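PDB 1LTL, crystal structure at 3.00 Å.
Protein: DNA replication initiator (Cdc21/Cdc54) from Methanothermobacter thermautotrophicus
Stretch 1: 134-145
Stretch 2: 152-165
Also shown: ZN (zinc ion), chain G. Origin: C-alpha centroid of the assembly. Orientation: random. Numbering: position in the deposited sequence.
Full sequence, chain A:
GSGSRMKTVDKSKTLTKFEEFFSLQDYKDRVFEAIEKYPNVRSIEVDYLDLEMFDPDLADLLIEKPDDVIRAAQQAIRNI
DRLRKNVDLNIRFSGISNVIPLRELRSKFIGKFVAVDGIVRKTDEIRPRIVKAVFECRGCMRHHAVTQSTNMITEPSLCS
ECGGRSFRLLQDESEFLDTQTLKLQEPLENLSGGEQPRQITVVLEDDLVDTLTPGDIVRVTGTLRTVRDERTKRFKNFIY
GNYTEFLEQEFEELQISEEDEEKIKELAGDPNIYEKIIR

Stretch 1, residues 134-145: VFECRGCMRHHA
Stretch 2 152-165: MITEPSLCSECGGR

The apolar centre is the buried ring of Phe135, on the strand 134-137, with its CA-to-CB bond toward the second stretch (phi/psi -116/151, chi1 -59°, m; chi2 83°). Pro156 (-64/158, C-gamma exo) lies over one face: its CD is 3.8 Å from the Phe135 ring centroid, 15° off the normal, and 3.7 Å from Phe135 CD1. The puckered pyrrolidine ring thus turns a CD C-H to the aromatic face. Ile153 (-60/138, chi1 -92°, between wells; chi2 p) meets the ring edge, its CG2 3.6 Å from Phe135 CZ, while Glu155 CA (-72/159) sits off-centre, 4.3 Å from the Phe135 centroid. Thr154 (-121/112) adds its backbone, with O 3.6 Å from Phe135 CZ. The whole contact buries 527 Å² over both sides.

Next comes the metal site, which ties together two stretches that share no hydrogen bond and are otherwise held by packing and one pair of nearby opposite charges. Zinc is bound by Cys137 SG, Cys159 SG and Cys162 SG, each at 2.4 Å, and by Cys140 SG at 2.6 Å. All four cysteines are buried and have their CA-to-CB bonds toward the other stretch. Each stretch supplies a t then a p rotamer: Cys137 (-73/123, chi1 173°) and Cys140 (-127/7, chi1 66°); Cys159 (-86/119, chi1 172°) and Cys162 (-127/-4, chi1 77°). The metal draws the sulfurs together, with Cys140 SG 3.9 Å from Cys162 SG, and Cys137 SG also lies 3.7 Å from Cys159 CB.

Turns shape both halves. Met141 N bonds Cys137 O (2.7 Å) and Gly163 N bonds Cys159 O (2.7 Å); Gly139 N donates to Cys137 SG (3.2 Å) and Cys162 N to Cys159 SG (3.6 Å), while Arg142 N makes a weak bond to Cys140 SG (3.6 Å). Strands 134-137 and 143-145 run antiparallel, joined by Phe135 N to His144 O (2.6 Å) and His144 N to Phe135 O (2.8 Å), with Cys137 N to Arg142 O (2.9 Å) beyond; stretch 2 has no regular strand, but Cys159 N bonds Gly164 O (2.8 Å). In register, CA atoms pair Phe135-Glu155 (7.6 Å), Gly139-Gly164 (5.2 Å), Cys140-Cys162 (6.6 Å) and His144-Pro156 (7.9 Å). A CB on Gly164 (-60/155) would clash with Cys137 SG at 3.0 Å; Gly163 (86/5) needs glycine because a CB would jam against the preceding carbonyl.

Outward, His144 (-132/135, chi1 -65°, m; chi2 85°) sets CE1 3.4 Å from Cys159 SG, an oblique sulfur-aromatic approach, and NE2 4.1 Å from Glu161 CG. At the polar edge, Arg142 (-78/162, chi1 -88°, m; chi2 t; chi3 -103°, between wells; chi4 -102°) brings NE 3.3 Å from Glu161 CB. Glu161 (-76/-43, chi1 -43° and chi2 -63°, both m; chi3 -60°) holds OE1 over a guanidinium face, 4.2 Å from Arg142 NE, so the charges attract without a directed N-H. Ser160 (-67/-24, chi1 44°, p) donates OG to Glu161 OE2 at 3.1 Å.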

ATOM      1  N   VAL A 134      22.403  16.989  11.779  1.00 23.09           N
ATOM      2  CA  VAL A 134      21.477  16.344  12.680  1.00 22.06           C
ATOM      3  C   VAL A 134      20.176  16.086  11.948  1.00 21.72           C
ATOM      4  O   VAL A 134      19.615  16.989  11.338  1.00 23.51           O
ATOM      5  CB  VAL A 134      21.226  17.215  13.908  1.00 21.45           C
ATOM      6  CG1 VAL A 134      20.113  16.628  14.740  1.00 18.73           C
ATOM      7  CG2 VAL A 134      22.501  17.316  14.711  1.00 18.77           C
ATOM      8  N   PHE A 135      19.695  14.854  11.987  1.00 19.96           N
ATOM      9  CA  PHE A 135      18.458  14.560  11.299  1.00 19.39           C
ATOM     10  C   PHE A 135      17.349  14.148  12.246  1.00 21.43           C
ATOM     11  O   PHE A 135      17.586  13.590  13.327  1.00 19.88           O
ATOM     12  CB  PHE A 135      18.634  13.434  10.286  1.00 18.42           C
ATOM     13  CG  PHE A 135      19.663  13.699   9.228  1.00 16.90           C
ATOM     14  CD1 PHE A 135      21.000  13.469   9.472  1.00 15.39           C
ATOM     15  CD2 PHE A 135      19.283  14.132   7.968  1.00 15.48           C
ATOM     16  CE1 PHE A 135      21.936  13.669   8.484  1.00 14.97           C
ATOM     17  CE2 PHE A 135      20.217  14.332   6.973  1.00 13.82           C
ATOM     18  CZ  PHE A 135      21.540  14.100   7.233  1.00 14.33           C
ATOM     19  N   GLU A 136      16.124  14.438  11.821  1.00 22.56           N
ATOM     20  CA  GLU A 136      14.943  14.051  12.568  1.00 22.17           C
ATOM     21  C   GLU A 136      14.360  12.887  11.778  1.00 23.14           C
ATOM     22  O   GLU A 136      14.078  12.995  10.588  1.00 22.94           O
ATOM     23  CB  GLU A 136      13.929  15.179  12.605  1.00 25.59           C
ATOM     24  CG  GLU A 136      12.623  14.820  13.287  1.00 29.00           C
ATOM     25  CD  GLU A 136      11.528  15.847  13.002  1.00 33.77           C
ATOM     26  OE1 GLU A 136      10.962  15.853  11.874  1.00 34.01           O
ATOM     27  OE2 GLU A 136      11.239  16.666  13.910  1.00 37.17           O
ATOM     28  N   CYS A 137      14.221  11.756  12.442  1.00 22.23           N
ATOM     29  CA  CYS A 137      13.649  10.597  11.807  1.00 21.59           C
ATOM     30  C   CYS A 137      12.144  10.830  11.641  1.00 23.12           C
ATOM     31  O   CYS A 137      11.442  11.056  12.614  1.00 22.68           O
ATOM     32  CB  CYS A 137      13.877   9.370  12.664  1.00 18.54           C
ATOM     33  SG  CYS A 137      13.003   7.973  11.987  1.00 18.28           S
ATOM     34  N   ARG A 138      11.650  10.760  10.412  1.00 24.79           N
ATOM     35  CA  ARG A 138      10.244  10.982  10.164  1.00 26.55           C
ATOM     36  C   ARG A 138       9.372   9.863  10.667  1.00 26.18           C
ATOM     37  O   ARG A 138       8.155   9.958  10.649  1.00 29.65           O
ATOM     38  CB  ARG A 138      10.020  11.227   8.677  1.00 31.26           C
ATOM     39  CG  ARG A 138      10.747  12.467   8.238  1.00 38.20           C
ATOM     40  CD  ARG A 138      10.454  12.854   6.819  1.00 45.92           C
ATOM     41  NE  ARG A 138      10.244  14.295   6.737  1.00 54.16           N
ATOM     42  CZ  ARG A 138      10.550  15.046   5.680  1.00 58.09           C
ATOM     43  NH1 ARG A 138      11.093  14.484   4.596  1.00 58.64           N
ATOM     44  NH2 ARG A 138      10.305  16.362   5.704  1.00 59.57           N
ATOM     45  N   GLY A 139      10.002   8.804  11.137  1.00 26.11           N
ATOM     46  CA  GLY A 139       9.259   7.675  11.644  1.00 24.54           C
ATOM     47  C   GLY A 139       8.888   7.804  13.105  1.00 24.65           C
ATOM     48  O   GLY A 139       7.744   7.545  13.457  1.00 26.07           O
ATOM     49  N   CYS A 140       9.842   8.205  13.945  1.00 22.86           N
ATOM     50  CA  CYS A 140       9.607   8.331  15.365  1.00 21.50           C
ATOM     51  C   CYS A 140       9.990   9.676  15.904  1.00 21.83           C
ATOM     52  O   CYS A 140       9.999   9.895  17.100  1.00 23.12           O
ATOM     53  CB  CYS A 140      10.374   7.266  16.122  1.00 22.17           C
ATOM     54  SG  CYS A 140      12.143   7.470  16.019  1.00 21.61           S
ATOM     55  N   MET A 141      10.333  10.591  15.025  1.00 23.98           N
ATOM     56  CA  MET A 141      10.695  11.934  15.464  1.00 24.48           C
ATOM     57  C   MET A 141      11.958  12.029  16.313  1.00 23.84           C
ATOM     58  O   MET A 141      12.208  13.062  16.890  1.00 24.15           O
ATOM     59  CB  MET A 141       9.528  12.563  16.231  1.00 25.07           C
ATOM     60  CG  MET A 141       8.193  12.488  15.522  1.00 28.54           C
ATOM     61  SD  MET A 141       8.286  13.008  13.807  1.00 32.17           S
ATOM     62  CE  MET A 141       8.907  14.622  14.056  1.00 30.50           C
ATOM     63  N   ARG A 142      12.754  10.970  16.398  1.00 25.11           N
ATOM     64  CA  ARG A 142      13.988  11.031  17.180  1.00 25.72           C
ATOM     65  C   ARG A 142      15.082  11.752  16.414  1.00 26.95           C
ATOM     66  O   ARG A 142      14.987  11.903  15.204  1.00 28.20           O
ATOM     67  CB  ARG A 142      14.463   9.637  17.548  1.00 22.95           C
ATOM     68  CG  ARG A 142      13.871   9.138  18.830  1.00 25.02           C
ATOM     69  CD  ARG A 142      14.387   7.756  19.147  1.00 27.14           C
ATOM     70  NE  ARG A 142      13.371   6.774  18.838  1.00 28.78           N
ATOM     71  CZ  ARG A 142      12.603   6.193  19.746  1.00 28.11           C
ATOM     72  NH1 ARG A 142      12.752   6.480  21.025  1.00 29.27           N
ATOM     73  NH2 ARG A 142      11.655   5.365  19.362  1.00 27.61           N
ATOM     74  N   HIS A 143      16.123  12.196  17.112  1.00 29.21           N
ATOM     75  CA  HIS A 143      17.223  12.908  16.460  1.00 32.16           C
ATOM     76  C   HIS A 143      18.478  12.042  16.293  1.00 35.20           C
ATOM     77  O   HIS A 143      18.850  11.292  17.189  1.00 36.15           O
ATOM     78  CB  HIS A 143      17.558  14.160  17.255  1.00 32.22           C
ATOM     79  CG  HIS A 143      16.541  15.256  17.117  1.00 34.46           C
ATOM     80  ND1 HIS A 143      15.237  15.025  16.732  1.00 37.04           N
ATOM     81  CD2 HIS A 143      16.637  16.598  17.298  1.00 34.97           C
ATOM     82  CE1 HIS A 143      14.577  16.169  16.675  1.00 35.63           C
ATOM     83  NE2 HIS A 143      15.401  17.137  17.013  1.00 35.24           N
ATOM     84  N   HIS A 144      19.116  12.125  15.130  1.00 38.63           N
ATOM     85  CA  HIS A 144      20.339  11.356  14.845  1.00 40.72           C
ATOM     86  C   HIS A 144      21.373  12.316  14.260  1.00 39.46           C
ATOM     87  O   HIS A 144      21.041  13.122  13.392  1.00 40.14           O
ATOM     88  CB  HIS A 144      20.078  10.238  13.805  1.00 44.68           C
ATOM     89  CG  HIS A 144      19.145   9.155  14.271  1.00 49.61           C
ATOM     90  ND1 HIS A 144      17.769   9.256  14.180  1.00 49.74           N
ATOM     91  CD2 HIS A 144      19.394   7.947  14.831  1.00 52.06           C
ATOM     92  CE1 HIS A 144      17.218   8.161  14.665  1.00 50.12           C
ATOM     93  NE2 HIS A 144      18.170   7.348  15.068  1.00 51.88           N
ATOM     94  N   ALA A 145      22.615  12.247  14.728  1.00 38.14           N
ATOM     95  CA  ALA A 145      23.680  13.102  14.191  1.00 36.17           C
ATOM     96  C   ALA A 145      24.539  12.258  13.249  1.00 36.04           C
ATOM     97  O   ALA A 145      24.775  11.080  13.499  1.00 36.68           O
ATOM     98  CB  ALA A 145      24.521  13.655  15.311  1.00 34.81           C
ATOM     99  N   MET A 152      27.898  17.570   0.454  1.00 55.35           N
ATOM    100  CA  MET A 152      26.638  16.939   0.102  1.00 56.71           C
ATOM    101  C   MET A 152      26.170  16.156   1.301  1.00 54.18           C
ATOM    102  O   MET A 152      26.840  15.230   1.745  1.00 55.05           O
ATOM    103  CB  MET A 152      26.803  15.997  -1.079  1.00 62.28           C
ATOM    104  CG  MET A 152      26.756  16.689  -2.421  1.00 70.36           C
ATOM    105  SD  MET A 152      26.584  15.481  -3.792  1.00 80.84           S
ATOM    106  CE  MET A 152      28.360  15.052  -4.181  1.00 77.38           C
ATOM    107  N   ILE A 153      25.021  16.539   1.828  1.00 51.04           N
ATOM    108  CA  ILE A 153      24.479  15.864   2.983  1.00 49.76           C
ATOM    109  C   ILE A 153      24.223  14.383   2.714  1.00 48.29           C
ATOM    110  O   ILE A 153      23.742  14.002   1.651  1.00 47.85           O
ATOM    111  CB  ILE A 153      23.190  16.556   3.447  1.00 49.92           C
ATOM    112  CG1 ILE A 153      23.530  17.610   4.495  1.00 49.50           C
ATOM    113  CG2 ILE A 153      22.217  15.547   4.022  1.00 52.16           C
ATOM    114  CD1 ILE A 153      24.351  18.736   3.976  1.00 51.09           C
ATOM    115  N   THR A 154      24.562  13.556   3.694  1.00 46.39           N
ATOM    116  CA  THR A 154      24.382  12.121   3.591  1.00 44.73           C
ATOM    117  C   THR A 154      23.474  11.682   4.716  1.00 43.94           C
ATOM    118  O   THR A 154      23.865  11.736   5.880  1.00 43.10           O
ATOM    119  CB  THR A 154      25.716  11.392   3.734  1.00 45.51           C
ATOM    120  OG1 THR A 154      26.541  11.689   2.606  1.00 46.49           O
ATOM    121  CG2 THR A 154      25.499   9.895   3.823  1.00 45.58           C
ATOM    122  N   GLU A 155      22.268  11.242   4.367  1.00 43.56           N
ATOM    123  CA  GLU A 155      21.288  10.815   5.359  1.00 43.21           C
ATOM    124  C   GLU A 155      21.684   9.490   5.978  1.00 40.66           C
ATOM    125  O   GLU A 155      22.492   8.759   5.434  1.00 42.65           O
ATOM    126  CB  GLU A 155      19.894  10.687   4.724  1.00 46.30           C
ATOM    127  CG  GLU A 155      19.460  11.875   3.842  1.00 52.22           C
ATOM    128  CD  GLU A 155      17.937  12.002   3.690  1.00 56.26           C
ATOM    129  OE1 GLU A 155      17.240  10.952   3.609  1.00 56.88           O
ATOM    130  OE2 GLU A 155      17.440  13.162   3.638  1.00 57.38           O
ATOM    131  N   PRO A 156      21.148   9.183   7.153  1.00 39.03           N
ATOM    132  CA  PRO A 156      21.461   7.921   7.820  1.00 39.88           C
ATOM    133  C   PRO A 156      20.955   6.747   6.976  1.00 40.38           C
ATOM    134  O   PRO A 156      20.068   6.913   6.137  1.00 40.12           O
ATOM    135  CB  PRO A 156      20.711   8.043   9.139  1.00 39.19           C
ATOM    136  CG  PRO A 156      20.780   9.483   9.411  1.00 39.40           C
ATOM    137  CD  PRO A 156      20.470  10.098   8.077  1.00 38.83           C
ATOM    138  N   SER A 157      21.521   5.565   7.187  1.00 41.51           N
ATOM    139  CA  SER A 157      21.098   4.381   6.433  1.00 42.77           C
ATOM    140  C   SER A 157      19.660   4.073   6.835  1.00 40.94           C
ATOM    141  O   SER A 157      18.767   4.056   5.998  1.00 40.90           O
ATOM    142  CB  SER A 157      21.995   3.190   6.773  1.00 46.35           C
ATOM    143  OG  SER A 157      23.370   3.483   6.529  1.00 51.69           O
ATOM    144  N   LEU A 158      19.453   3.828   8.123  1.00 38.91           N
ATOM    145  CA  LEU A 158      18.137   3.564   8.632  1.00 37.08           C
ATOM    146  C   LEU A 158      18.120   3.939  10.099  1.00 37.18           C
ATOM    147  O   LEU A 158      19.163   4.058  10.726  1.00 37.75           O
ATOM    148  CB  LEU A 158      17.772   2.087   8.481  1.00 37.77           C
ATOM    149  CG  LEU A 158      18.083   1.164   9.662  1.00 34.95           C
ATOM    150  CD1 LEU A 158      17.417  -0.175   9.493  1.00 32.07           C
ATOM    151  CD2 LEU A 158      19.556   1.027   9.769  1.00 36.04           C
ATOM    152  N   CYS A 159      16.929   4.139  10.645  1.00 36.96           N
ATOM    153  CA  CYS A 159      16.810   4.480  12.040  1.00 36.34           C
ATOM    154  C   CYS A 159      16.798   3.200  12.840  1.00 36.36           C
ATOM    155  O   CYS A 159      15.909   2.372  12.678  1.00 35.71           O
ATOM    156  CB  CYS A 159      15.534   5.259  12.296  1.00 35.78           C
ATOM    157  SG  CYS A 159      15.243   5.488  14.057  1.00 37.49           S
ATOM    158  N   SER A 160      17.783   3.046  13.715  1.00 38.23           N
ATOM    159  CA  SER A 160      17.900   1.844  14.545  1.00 39.99           C
ATOM    160  C   SER A 160      16.800   1.667  15.579  1.00 40.12           C
ATOM    161  O   SER A 160      16.522   0.547  16.004  1.00 41.30           O
ATOM    162  CB  SER A 160      19.246   1.875  15.256  1.00 41.72           C
ATOM    163  OG  SER A 160      19.479   3.182  15.767  1.00 42.43           O
ATOM    164  N   GLU A 161      16.183   2.780  15.971  1.00 38.76           N
ATOM    165  CA  GLU A 161      15.132   2.796  16.982  1.00 35.50           C
ATOM    166  C   GLU A 161      13.792   2.301  16.503  1.00 31.74           C
ATOM    167  O   GLU A 161      13.117   1.577  17.223  1.00 30.74           O
ATOM    168  CB  GLU A 161      14.950   4.207  17.493  1.00 41.32           C
ATOM    169  CG  GLU A 161      16.249   4.912  17.746  1.00 47.38           C
ATOM    170  CD  GLU A 161      17.032   4.224  18.818  1.00 50.65           C
ATOM    171  OE1 GLU A 161      16.501   4.135  19.944  1.00 52.50           O
ATOM    172  OE2 GLU A 161      18.164   3.773  18.536  1.00 53.54           O
ATOM    173  N   CYS A 162      13.401   2.711  15.301  1.00 27.32           N
ATOM    174  CA  CYS A 162      12.118   2.301  14.771  1.00 25.50           C
ATOM    175  C   CYS A 162      12.149   1.675  13.383  1.00 24.73           C
ATOM    176  O   CYS A 162      11.117   1.229  12.875  1.00 24.54           O
ATOM    177  CB  CYS A 162      11.169   3.479  14.754  1.00 24.67           C
ATOM    178  SG  CYS A 162      11.485   4.608  13.433  1.00 27.94           S
ATOM    179  N   GLY A 163      13.324   1.638  12.768  1.00 24.18           N
ATOM    180  CA  GLY A 163      13.448   1.055  11.447  1.00 22.93           C
ATOM    181  C   GLY A 163      13.136   2.033  10.331  1.00 23.80           C
ATOM    182  O   GLY A 163      13.121   1.675   9.162  1.00 23.58           O
ATOM    183  N   GLY A 164      12.897   3.286  10.680  1.00 23.47           N
ATOM    184  CA  GLY A 164      12.570   4.261   9.659  1.00 25.51           C
ATOM    185  C   GLY A 164      13.651   4.438   8.619  1.00 24.81           C
ATOM    186  O   GLY A 164      14.811   4.174   8.885  1.00 24.49           O
ATOM    187  N   ARG A 165      13.283   4.886   7.431  1.00 24.82           N
ATOM    188  CA  ARG A 165      14.290   5.091   6.419  1.00 25.06           C
ATOM    189  C   ARG A 165      14.201   6.488   5.844  1.00 26.54           C
ATOM    190  O   ARG A 165      14.935   6.844   4.926  1.00 29.23           O
ATOM    191  CB  ARG A 165      14.152   4.046   5.319  1.00 22.79           C
ATOM    192  CG  ARG A 165      14.771   2.731   5.695  1.00 22.90           C
ATOM    193  CD  ARG A 165      14.609   1.753   4.589  1.00 24.72           C
ATOM    194  NE  ARG A 165      15.289   0.494   4.844  1.00 28.46           N
ATOM    195  CZ  ARG A 165      14.955  -0.381   5.790  1.00 28.81           C
ATOM    196  NH1 ARG A 165      13.944  -0.139   6.597  1.00 28.59           N
ATOM    197  NH2 ARG A 165      15.616  -1.530   5.908  1.00 29.97           N
TER
HETATM  198 ZN    ZN G 275      13.029   6.435  13.856  1.00 56.09          ZN